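PDB 3OYZ: malate synthase, which catalyses the magnesium-dependent Claisen condensation of acetyl-CoA with glyoxylate and the hydrolysis of the malyl-CoA intermediate, giving malate and CoA in the glyoxylate cycle. Local coordinates for residues A[211-216]-A[246-251]; A[150-155]-A[182-187]; A[101-106]-A[142-147]. All blocks are in the same frame, centred on the assembly; numbering follows the deposited sequence.

Contact 1: A[211-216]-A[246-251]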
loop_
_atom_site.group_PDB
_atom_site.type_symbol
_atom_site.label_atom_id
_atom_site.label_comp_id
_atom_site.label_asym_id
_atom_site.label_seq_id
_atom_site.Cartn_x
_atom_site.Cartn_y
_atom_site.Cartn_z
ATOM N N GLU A 211 5.267 0.831 0.092
ATOM C CA GLU A 211 4.114 0.877 -0.836
ATOM C C GLU A 211 4.462 1.345 -2.226
ATOM O O GLU A 211 3.918 0.808 -3.205
ATOM C CB GLU A 211 2.952 1.762 -0.343
ATOM C CG GLU A 211 2.422 1.338 1.039
ATOM C CD GLU A 211 3.212 1.915 2.223
ATOM O OE1 GLU A 211 4.282 2.577 2.022
ATOM O OE2 GLU A 211 2.787 1.651 3.376
ATOM N N LEU A 212 5.390 2.297 -2.326
ATOM C CA LEU A 212 5.836 2.696 -3.654
ATOM C C LEU A 212 6.404 1.506 -4.421
ATOM O O LEU A 212 6.104 1.340 -5.585
ATOM C CB LEU A 212 6.867 3.823 -3.599
ATOM C CG LEU A 212 7.519 4.198 -4.911
ATOM C CD1 LEU A 212 6.587 4.680 -6.053
ATOM C CD2 LEU A 212 8.765 5.090 -4.730
ATOM N N ARG A 213 7.231 0.709 -3.755
ATOM C CA ARG A 213 7.900 -0.415 -4.377
ATOM C C ARG A 213 6.899 -1.510 -4.697
ATOM O O ARG A 213 6.929 -2.017 -5.817
ATOM C CB ARG A 213 9.000 -0.912 -3.405
ATOM C CG ARG A 213 10.193 0.055 -3.269
ATOM C CD ARG A 213 11.308 -0.634 -2.434
ATOM N NE ARG A 213 11.048 -0.432 -1.021
ATOM C CZ ARG A 213 11.144 -1.316 -0.034
ATOM N NH1 ARG A 213 11.579 -2.570 -0.194
ATOM N NH2 ARG A 213 10.885 -0.856 1.181
ATOM N N HIS A 214 5.945 -1.742 -3.788
ATOM C CA HIS A 214 4.820 -2.603 -4.091
ATOM C C HIS A 214 4.070 -2.179 -5.364
ATOM O O HIS A 214 3.853 -2.994 -6.276
ATOM C CB HIS A 214 3.807 -2.746 -2.948
ATOM C CG HIS A 214 2.614 -3.575 -3.320
ATOM N ND1 HIS A 214 2.591 -4.956 -3.168
ATOM C CD2 HIS A 214 1.432 -3.241 -3.884
ATOM C CE1 HIS A 214 1.400 -5.408 -3.527
ATOM N NE2 HIS A 214 0.690 -4.399 -4.006
ATOM N N ASN A 215 3.667 -0.924 -5.412
ATOM C CA ASN A 215 2.948 -0.390 -6.594
ATOM C C ASN A 215 3.716 -0.369 -7.908
ATOM O O ASN A 215 3.097 -0.591 -8.951
ATOM C CB ASN A 215 2.428 1.010 -6.262
ATOM C CG ASN A 215 1.439 0.979 -5.077
ATOM O OD1 ASN A 215 0.954 -0.091 -4.645
ATOM N ND2 ASN A 215 1.335 2.111 -4.414
ATOM N N THR A 216 5.051 -0.209 -7.841
ATOM C CA THR A 216 5.874 -0.175 -9.063
ATOM C C THR A 216 6.058 -1.627 -9.526
ATOM O O THR A 216 5.879 -1.947 -10.674
ATOM C CB THR A 216 7.224 0.397 -8.719
ATOM O OG1 THR A 216 6.940 1.716 -8.197
ATOM C CG2 THR A 216 8.102 0.464 -10.063
ATOM N N THR A 246 16.929 -7.994 -0.613
ATOM C CA THR A 246 16.098 -9.100 -0.168
ATOM C C THR A 246 14.673 -8.629 0.086
ATOM O O THR A 246 13.760 -9.331 -0.323
ATOM C CB THR A 246 16.648 -9.721 1.117
ATOM O OG1 THR A 246 17.934 -10.267 0.816
ATOM C CG2 THR A 246 15.718 -10.803 1.581
ATOM N N ASP A 247 14.501 -7.500 0.769
ATOM C CA ASP A 247 13.157 -6.932 0.951
ATOM C C ASP A 247 12.446 -6.632 -0.397
ATOM O O ASP A 247 11.307 -7.031 -0.580
ATOM C CB ASP A 247 13.281 -5.650 1.764
ATOM C CG ASP A 247 11.964 -5.261 2.417
ATOM O OD1 ASP A 247 11.586 -5.919 3.406
ATOM O OD2 ASP A 247 11.260 -4.336 1.960
ATOM N N ASN A 248 13.137 -6.022 -1.361
ATOM C CA ASN A 248 12.645 -5.831 -2.733
ATOM C C ASN A 248 12.220 -7.091 -3.440
ATOM O O ASN A 248 11.117 -7.119 -3.975
ATOM C CB ASN A 248 13.661 -5.147 -3.668
ATOM C CG ASN A 248 14.022 -3.777 -3.205
ATOM O OD1 ASN A 248 13.325 -3.151 -2.359
ATOM N ND2 ASN A 248 15.122 -3.275 -3.755
ATOM N N GLN A 249 13.027 -8.145 -3.375
ATOM C CA GLN A 249 12.790 -9.389 -4.099
ATOM C C GLN A 249 11.493 -9.989 -3.536
ATOM O O GLN A 249 10.761 -10.679 -4.258
ATOM C CB GLN A 249 14.009 -10.335 -3.931
ATOM C CG GLN A 249 15.248 -9.842 -4.758
ATOM C CD GLN A 249 16.608 -10.333 -4.190
ATOM O OE1 GLN A 249 16.641 -11.243 -3.366
ATOM N NE2 GLN A 249 17.693 -9.740 -4.628
ATOM N N ALA A 250 11.204 -9.767 -2.270
ATOM C CA ALA A 250 9.945 -10.334 -1.729
ATOM C C ALA A 250 8.693 -9.568 -2.192
ATOM O O ALA A 250 7.579 -10.061 -1.990
ATOM C CB ALA A 250 9.956 -10.416 -0.215
ATOM N N LYS A 251 8.894 -8.408 -2.827
ATOM C CA LYS A 251 7.822 -7.607 -3.447
ATOM C C LYS A 251 7.792 -7.874 -4.950
ATOM O O LYS A 251 6.950 -7.343 -5.657
ATOM C CB LYS A 251 8.068 -6.101 -3.236
ATOM C CG LYS A 251 8.158 -5.668 -1.758
ATOM C CD LYS A 251 8.382 -4.173 -1.608
ATOM C CE LYS A 251 8.031 -3.642 -0.224
ATOM N NZ LYS A 251 8.152 -4.563 0.935
HETATM O O HOH W 1 11.037 -1.837 3.799
#

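Contact 2: A[150-155]-A[182-187]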
loop_
_atom_site.group_PDB
_atom_site.type_symbol
_atom_site.label_atom_id
_atom_site.label_comp_id
_atom_site.label_asym_id
_atom_site.label_seq_id
_atom_site.Cartn_x
_atom_site.Cartn_y
_atom_site.Cartn_z
ATOM N N SER A 150 11.816 1.069 -31.829
ATOM C CA SER A 150 13.063 0.354 -31.541
ATOM C C SER A 150 13.826 0.945 -30.353
ATOM O O SER A 150 14.597 0.234 -29.675
ATOM C CB SER A 150 13.935 0.326 -32.810
ATOM O OG SER A 150 14.402 1.635 -33.123
ATOM N N LEU A 151 13.654 2.229 -30.056
ATOM C CA LEU A 151 14.229 2.720 -28.803
ATOM C C LEU A 151 13.263 2.486 -27.605
ATOM O O LEU A 151 12.147 3.053 -27.605
ATOM C CB LEU A 151 14.420 4.225 -28.924
ATOM C CG LEU A 151 15.545 4.525 -29.943
ATOM C CD1 LEU A 151 15.518 6.006 -29.991
ATOM C CD2 LEU A 151 16.893 4.063 -29.347
ATOM N N ALA A 152 13.698 1.668 -26.647
ATOM C CA ALA A 152 12.968 1.375 -25.408
ATOM C C ALA A 152 12.849 2.667 -24.609
ATOM O O ALA A 152 13.741 3.507 -24.647
ATOM C CB ALA A 152 13.694 0.231 -24.603
ATOM N N MET A 153 11.708 2.915 -23.960
ATOM C CA MET A 153 11.636 4.009 -22.997
ATOM C C MET A 153 11.532 3.420 -21.597
ATOM O O MET A 153 10.688 2.556 -21.343
ATOM C CB MET A 153 10.351 4.835 -23.267
ATOM C CG MET A 153 10.119 6.077 -22.306
ATOM S SD MET A 153 8.557 6.847 -22.974
ATOM C CE MET A 153 7.817 7.476 -21.472
ATOM N N SER A 154 12.249 3.987 -20.641
ATOM C CA SER A 154 12.151 3.535 -19.266
ATOM C C SER A 154 11.808 4.808 -18.532
ATOM O O SER A 154 12.282 5.890 -18.951
ATOM C CB SER A 154 13.463 2.905 -18.729
ATOM O OG SER A 154 13.590 1.654 -19.417
ATOM N N VAL A 155 11.055 4.727 -17.428
ATOM C CA VAL A 155 10.757 5.984 -16.770
ATOM C C VAL A 155 11.171 5.859 -15.330
ATOM O O VAL A 155 11.090 4.794 -14.716
ATOM C CB VAL A 155 9.253 6.408 -16.824
ATOM C CG1 VAL A 155 8.818 6.493 -18.277
ATOM C CG2 VAL A 155 8.391 5.277 -16.171
ATOM N N ARG A 182 6.719 0.720 -26.326
ATOM C CA ARG A 182 8.209 0.792 -26.118
ATOM C C ARG A 182 8.680 0.822 -24.651
ATOM O O ARG A 182 9.889 0.707 -24.349
ATOM C CB ARG A 182 8.737 2.067 -26.842
ATOM C CG ARG A 182 8.352 3.428 -26.129
ATOM C CD ARG A 182 8.815 4.787 -26.681
ATOM N NE ARG A 182 8.331 5.078 -28.033
ATOM C CZ ARG A 182 8.976 4.855 -29.175
ATOM N NH1 ARG A 182 10.128 4.210 -29.170
ATOM N NH2 ARG A 182 8.462 5.235 -30.331
ATOM N N LEU A 183 7.732 0.979 -23.709
ATOM C CA LEU A 183 8.067 0.989 -22.306
ATOM C C LEU A 183 8.776 -0.290 -21.869
ATOM O O LEU A 183 8.337 -1.383 -22.217
ATOM C CB LEU A 183 6.845 1.115 -21.361
ATOM C CG LEU A 183 6.336 2.580 -21.370
ATOM C CD1 LEU A 183 4.879 2.659 -20.718
ATOM C CD2 LEU A 183 7.273 3.419 -20.410
ATOM N N PHE A 184 9.831 -0.084 -21.079
ATOM C CA PHE A 184 10.739 -1.176 -20.669
ATOM C C PHE A 184 10.812 -1.178 -19.147
ATOM O O PHE A 184 10.186 -2.028 -18.537
ATOM C CB PHE A 184 12.124 -1.017 -21.337
ATOM C CG PHE A 184 13.131 -2.072 -20.908
ATOM C CD1 PHE A 184 12.714 -3.355 -20.576
ATOM C CD2 PHE A 184 14.496 -1.754 -20.800
ATOM C CE1 PHE A 184 13.600 -4.358 -20.095
ATOM C CE2 PHE A 184 15.413 -2.745 -20.330
ATOM C CZ PHE A 184 14.971 -4.018 -19.988
ATOM N N LEU A 185 11.536 -0.267 -18.518
ATOM C CA LEU A 185 11.660 -0.397 -17.070
ATOM C C LEU A 185 10.822 0.718 -16.401
ATOM O O LEU A 185 10.734 1.882 -16.892
ATOM C CB LEU A 185 13.108 -0.151 -16.568
ATOM C CG LEU A 185 14.157 -1.017 -17.301
ATOM C CD1 LEU A 185 15.548 -0.559 -16.881
ATOM C CD2 LEU A 185 13.960 -2.418 -16.747
ATOM N N LEU A 186 10.285 0.336 -15.248
ATOM C CA LEU A 186 9.650 1.316 -14.369
ATOM C C LEU A 186 10.556 1.328 -13.166
ATOM O O LEU A 186 10.674 0.313 -12.449
ATOM C CB LEU A 186 8.257 0.823 -13.920
ATOM C CG LEU A 186 7.336 0.486 -15.111
ATOM C CD1 LEU A 186 5.960 -0.063 -14.493
ATOM C CD2 LEU A 186 7.233 1.742 -16.044
ATOM N N VAL A 187 11.162 2.486 -12.908
ATOM C CA VAL A 187 12.252 2.469 -11.931
ATOM C C VAL A 187 11.930 3.435 -10.829
ATOM O O VAL A 187 11.684 4.566 -11.131
ATOM C CB VAL A 187 13.608 2.948 -12.572
ATOM C CG1 VAL A 187 14.760 2.845 -11.592
ATOM C CG2 VAL A 187 13.914 2.159 -13.832
#

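Contact 3: A[101-106]-A[142-147]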
loop_
_atom_site.group_PDB
_atom_site.type_symbol
_atom_site.label_atom_id
_atom_site.label_comp_id
_atom_site.label_asym_id
_atom_site.label_seq_id
_atom_site.Cartn_x
_atom_site.Cartn_y
_atom_site.Cartn_z
ATOM N N HIS A 101 18.811 16.654 -27.012
ATOM C CA HIS A 101 19.913 15.721 -26.711
ATOM C C HIS A 101 19.654 14.352 -27.276
ATOM O O HIS A 101 20.622 13.798 -27.808
ATOM C CB HIS A 101 20.365 15.718 -25.235
ATOM C CG HIS A 101 21.118 16.958 -24.834
ATOM N ND1 HIS A 101 21.185 17.442 -23.542
ATOM C CD2 HIS A 101 21.835 17.833 -25.588
ATOM C CE1 HIS A 101 21.925 18.542 -23.502
ATOM N NE2 HIS A 101 22.339 18.781 -24.730
ATOM N N MET A 102 18.424 13.791 -27.266
ATOM C CA MET A 102 18.266 12.437 -27.759
ATOM C C MET A 102 18.413 12.451 -29.246
ATOM O O MET A 102 18.828 11.447 -29.880
ATOM C CB MET A 102 16.825 11.838 -27.573
ATOM C CG MET A 102 16.420 11.605 -26.151
ATOM S SD MET A 102 14.799 10.764 -25.866
ATOM C CE MET A 102 14.644 9.855 -27.349
ATOM N N LEU A 103 17.932 13.552 -29.820
ATOM C CA LEU A 103 18.011 13.656 -31.263
ATOM C C LEU A 103 19.531 13.647 -31.707
ATOM O O LEU A 103 19.894 12.941 -32.654
ATOM C CB LEU A 103 17.313 14.952 -31.652
ATOM C CG LEU A 103 17.062 15.255 -33.136
ATOM C CD1 LEU A 103 16.168 14.233 -33.859
ATOM C CD2 LEU A 103 16.535 16.690 -33.283
ATOM N N ASP A 104 20.386 14.424 -31.051
ATOM C CA ASP A 104 21.860 14.450 -31.303
ATOM C C ASP A 104 22.496 13.083 -31.112
ATOM O O ASP A 104 23.172 12.550 -32.017
ATOM C CB ASP A 104 22.575 15.403 -30.323
ATOM C CG ASP A 104 22.186 16.843 -30.508
ATOM O OD1 ASP A 104 21.659 17.160 -31.599
ATOM O OD2 ASP A 104 22.408 17.658 -29.570
ATOM N N ILE A 105 22.226 12.472 -29.953
ATOM C CA ILE A 105 22.788 11.172 -29.619
ATOM C C ILE A 105 22.449 10.106 -30.647
ATOM O O ILE A 105 23.313 9.252 -30.912
ATOM C CB ILE A 105 22.481 10.765 -28.175
ATOM C CG1 ILE A 105 23.166 11.778 -27.258
ATOM C CG2 ILE A 105 22.874 9.345 -27.893
ATOM C CD1 ILE A 105 22.626 11.796 -25.808
ATOM N N THR A 106 21.265 10.133 -31.272
ATOM C CA THR A 106 20.933 9.003 -32.152
ATOM C C THR A 106 21.252 9.276 -33.617
ATOM O O THR A 106 20.892 8.501 -34.496
ATOM C CB THR A 106 19.393 8.687 -32.098
ATOM O OG1 THR A 106 18.734 9.953 -32.208
ATOM C CG2 THR A 106 19.021 8.143 -30.708
ATOM N N HIS A 142 11.812 8.494 -36.403
ATOM C CA HIS A 142 11.490 8.835 -37.783
ATOM C C HIS A 142 12.550 9.792 -38.373
ATOM O O HIS A 142 12.912 9.644 -39.529
ATOM C CB HIS A 142 10.082 9.427 -37.915
ATOM C CG HIS A 142 9.009 8.371 -37.915
ATOM N ND1 HIS A 142 8.426 7.900 -39.069
ATOM C CD2 HIS A 142 8.527 7.596 -36.910
ATOM C CE1 HIS A 142 7.560 6.944 -38.767
ATOM N NE2 HIS A 142 7.616 6.732 -37.460
ATOM N N GLU A 143 13.039 10.747 -37.612
ATOM C CA GLU A 143 13.992 11.732 -38.105
ATOM C C GLU A 143 15.297 10.995 -38.501
ATOM O O GLU A 143 15.995 11.460 -39.395
ATOM C CB GLU A 143 14.324 12.813 -37.079
ATOM C CG GLU A 143 13.208 13.839 -36.948
ATOM C CD GLU A 143 12.895 14.524 -38.288
ATOM O OE1 GLU A 143 13.877 15.046 -38.873
ATOM O OE2 GLU A 143 11.725 14.527 -38.768
ATOM N N HIS A 144 15.590 9.820 -37.953
ATOM C CA HIS A 144 16.942 9.266 -38.093
ATOM C C HIS A 144 16.838 7.910 -38.759
ATOM O O HIS A 144 17.785 7.139 -38.695
ATOM C CB HIS A 144 17.665 9.143 -36.746
ATOM C CG HIS A 144 18.244 10.433 -36.273
ATOM N ND1 HIS A 144 18.657 11.409 -37.151
ATOM C CD2 HIS A 144 18.508 10.918 -35.035
ATOM C CE1 HIS A 144 19.098 12.460 -36.482
ATOM N NE2 HIS A 144 19.036 12.180 -35.196
ATOM N N GLY A 145 15.696 7.641 -39.378
ATOM C CA GLY A 145 15.363 6.360 -39.971
ATOM C C GLY A 145 15.561 5.110 -39.139
ATOM O O GLY A 145 15.880 4.044 -39.681
ATOM N N LEU A 146 15.358 5.202 -37.828
ATOM C CA LEU A 146 15.313 3.986 -37.015
ATOM C C LEU A 146 13.974 3.287 -37.126
ATOM O O LEU A 146 12.973 3.927 -37.471
ATOM C CB LEU A 146 15.621 4.300 -35.547
ATOM C CG LEU A 146 16.774 5.292 -35.432
ATOM C CD1 LEU A 146 16.901 5.719 -34.005
ATOM C CD2 LEU A 146 18.133 4.580 -35.854
ATOM N N ASP A 147 13.901 1.995 -36.819
ATOM C CA ASP A 147 12.590 1.365 -36.901
ATOM C C ASP A 147 11.675 1.964 -35.802
ATOM O O ASP A 147 12.126 2.267 -34.688
ATOM C CB ASP A 147 12.685 -0.142 -36.707
ATOM C CG ASP A 147 13.370 -0.855 -37.873
ATOM O OD1 ASP A 147 13.030 -0.665 -39.070
ATOM O OD2 ASP A 147 14.201 -1.727 -37.544
#

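Contact 1: A[211-216]-A[246-251]
R213 and D247 form a salt bridge between helix 210-223 and helix 238-249. NH1 of R213 lies 2.8 Å from OD2 of D247, with a nearly straight N-H...O angle of 165°. D247 has its CG anti to the backbone N. The carboxylate oxygen uses its anti lone pair and sits close to the guanidinium plane, although the two flat groups are turned 45° apart. A water accepts from NH2 of R213 and donates to the same OD2. In one of its two conformers K251 reaches back along its own segment to this oxygen, NZ to OD2 of D247 at 3.3 Å, from above the carboxylate plane. In that conformer one carboxylate oxygen serves two cations, with NH1 of R213 and NZ of K251 4.1 Å apart, and its negative charge probably offsets their repulsion.

NH1 of R213 also donates to OD1 of N248 at 2.8 Å, nearly along the C=O axis. The amide and guanidinium planes are 60° apart, and ND2 of N248 is held by D229. NH2 of R213 has a further acceptor in the carbonyl of A208. In the TIM barrel both helices belong to the outer layer, and they flank strand 226-229, which follows the first and precedes the second.

In the same conformer the methylene chain of K251 makes van der Waals contact with R213. Its CE lies over one face of the guanidinium, offset toward the rim and 3.7 Å from NH1 of R213, while CD meets CB of R213 at 3.8 Å. NE2 of H214 is hydrogen-bonded to E163 of the second subunit.

Contact 2: A[150-155]-A[182-187]
Strands 152-155 and 183-187 run parallel, their axes 4.4 Å apart at closest approach and inclined by 23°. M153 pairs with L183 and V155 with L186, a shift of one residue that marks a beta bulge. M153 N bonds to R182 O and F184 N to M153 O before the bulge; V155 N bonds to L185 O and V187 N to V155 O after it. Within the bulge, OG of S154, beside the backbone N (chi1 -71°), accepts from L185 N at 3.0 Å, a hydroxyl standing in for a backbone acceptor.

On the face carrying M153 and V155, CG2 of V155 lies 3.7 Å from CD2 of L186, the two side chains side by side, while CG1 meets CD2 of L183 at 4.0 Å. CB of A152 packs against CB of F184 at 3.8 Å. R182 lays its CD 3.7 Å from CB of M153, and its NH1 donates to L151 O at 2.8 Å, in the guanidinium plane. D134 and E141 of helix 127-143 pair with the same guanidinium. An alanine in place of R182 would probably leave both carboxylates without their cation and the L151 carbonyl without this donor. The buried arginine thus links the starts of two adjacent barrel strands to the helix packed outside them, its charge probably balanced by D134 and E141.

Contact 3: A[101-106]-A[142-147]
L103 meets H144 with both its backbone and its side chain. Its carbonyl O accepts a hydrogen bond from NE2 of H144 at 2.8 Å, the oxygen close to the imidazole plane and the N-H...O angle 147°. CG of L103 is anti to the backbone N (chi1 -172°), beside the carbonyl carbon. The leucine chain crosses the histidine at about a right angle, and CD1 comes within 3.8 Å of NE2 of H144. The same methyl touches CB of E143 at 4.0 Å.

T106, three residues on, presents OG1 to the edge of the imidazole, 3.0 Å from CD2 of H144 and in the ring plane. This hydroxyl donates to M102 O at 2.8 Å, a carbonyl that also accepts from T106 N, so the hydroxyl is held by the M102 carbonyl one turn back. CB of T106 and CD1 of L146 make a looser apolar contact at 4.3 Å.

H144 is the first residue to leave helical geometry after helix 127-143, and its ring bridges to the last turn of helix 92-105. The C-terminal ends of two outer barrel helices are thus joined at the surface. Inward from this joint, M102 packs on F137 and V140 of helix 127-143, and M102, I105 and T106 reach F119 of strand 118-121, which runs between the two helices in the chain.

In the fold
Along the chain contact 3 comes first, then contact 2, then contact 1, one after another without interleaving. All belong to one TIM barrel: contact 2 joins neighbouring strands of its parallel sheet, whereas contacts 1 and 3 each join consecutive outer helices. The centres of contacts 2 and 3 are about 16 Å apart, and the two touch where L151 packs on T106 and L146; helix 127-143 leads from contact 3 into strand 152-157. Contact 1, centred about 19 Å from contact 2, meets it through T216 and L186; its centre is about 35 Å from that of contact 3. The side chain of V187 in contact 2 is about 7 Å from the bound pyruvate and that of R213 in contact 1 about 11 Å, whereas contact 3 lies away from the annotated sites.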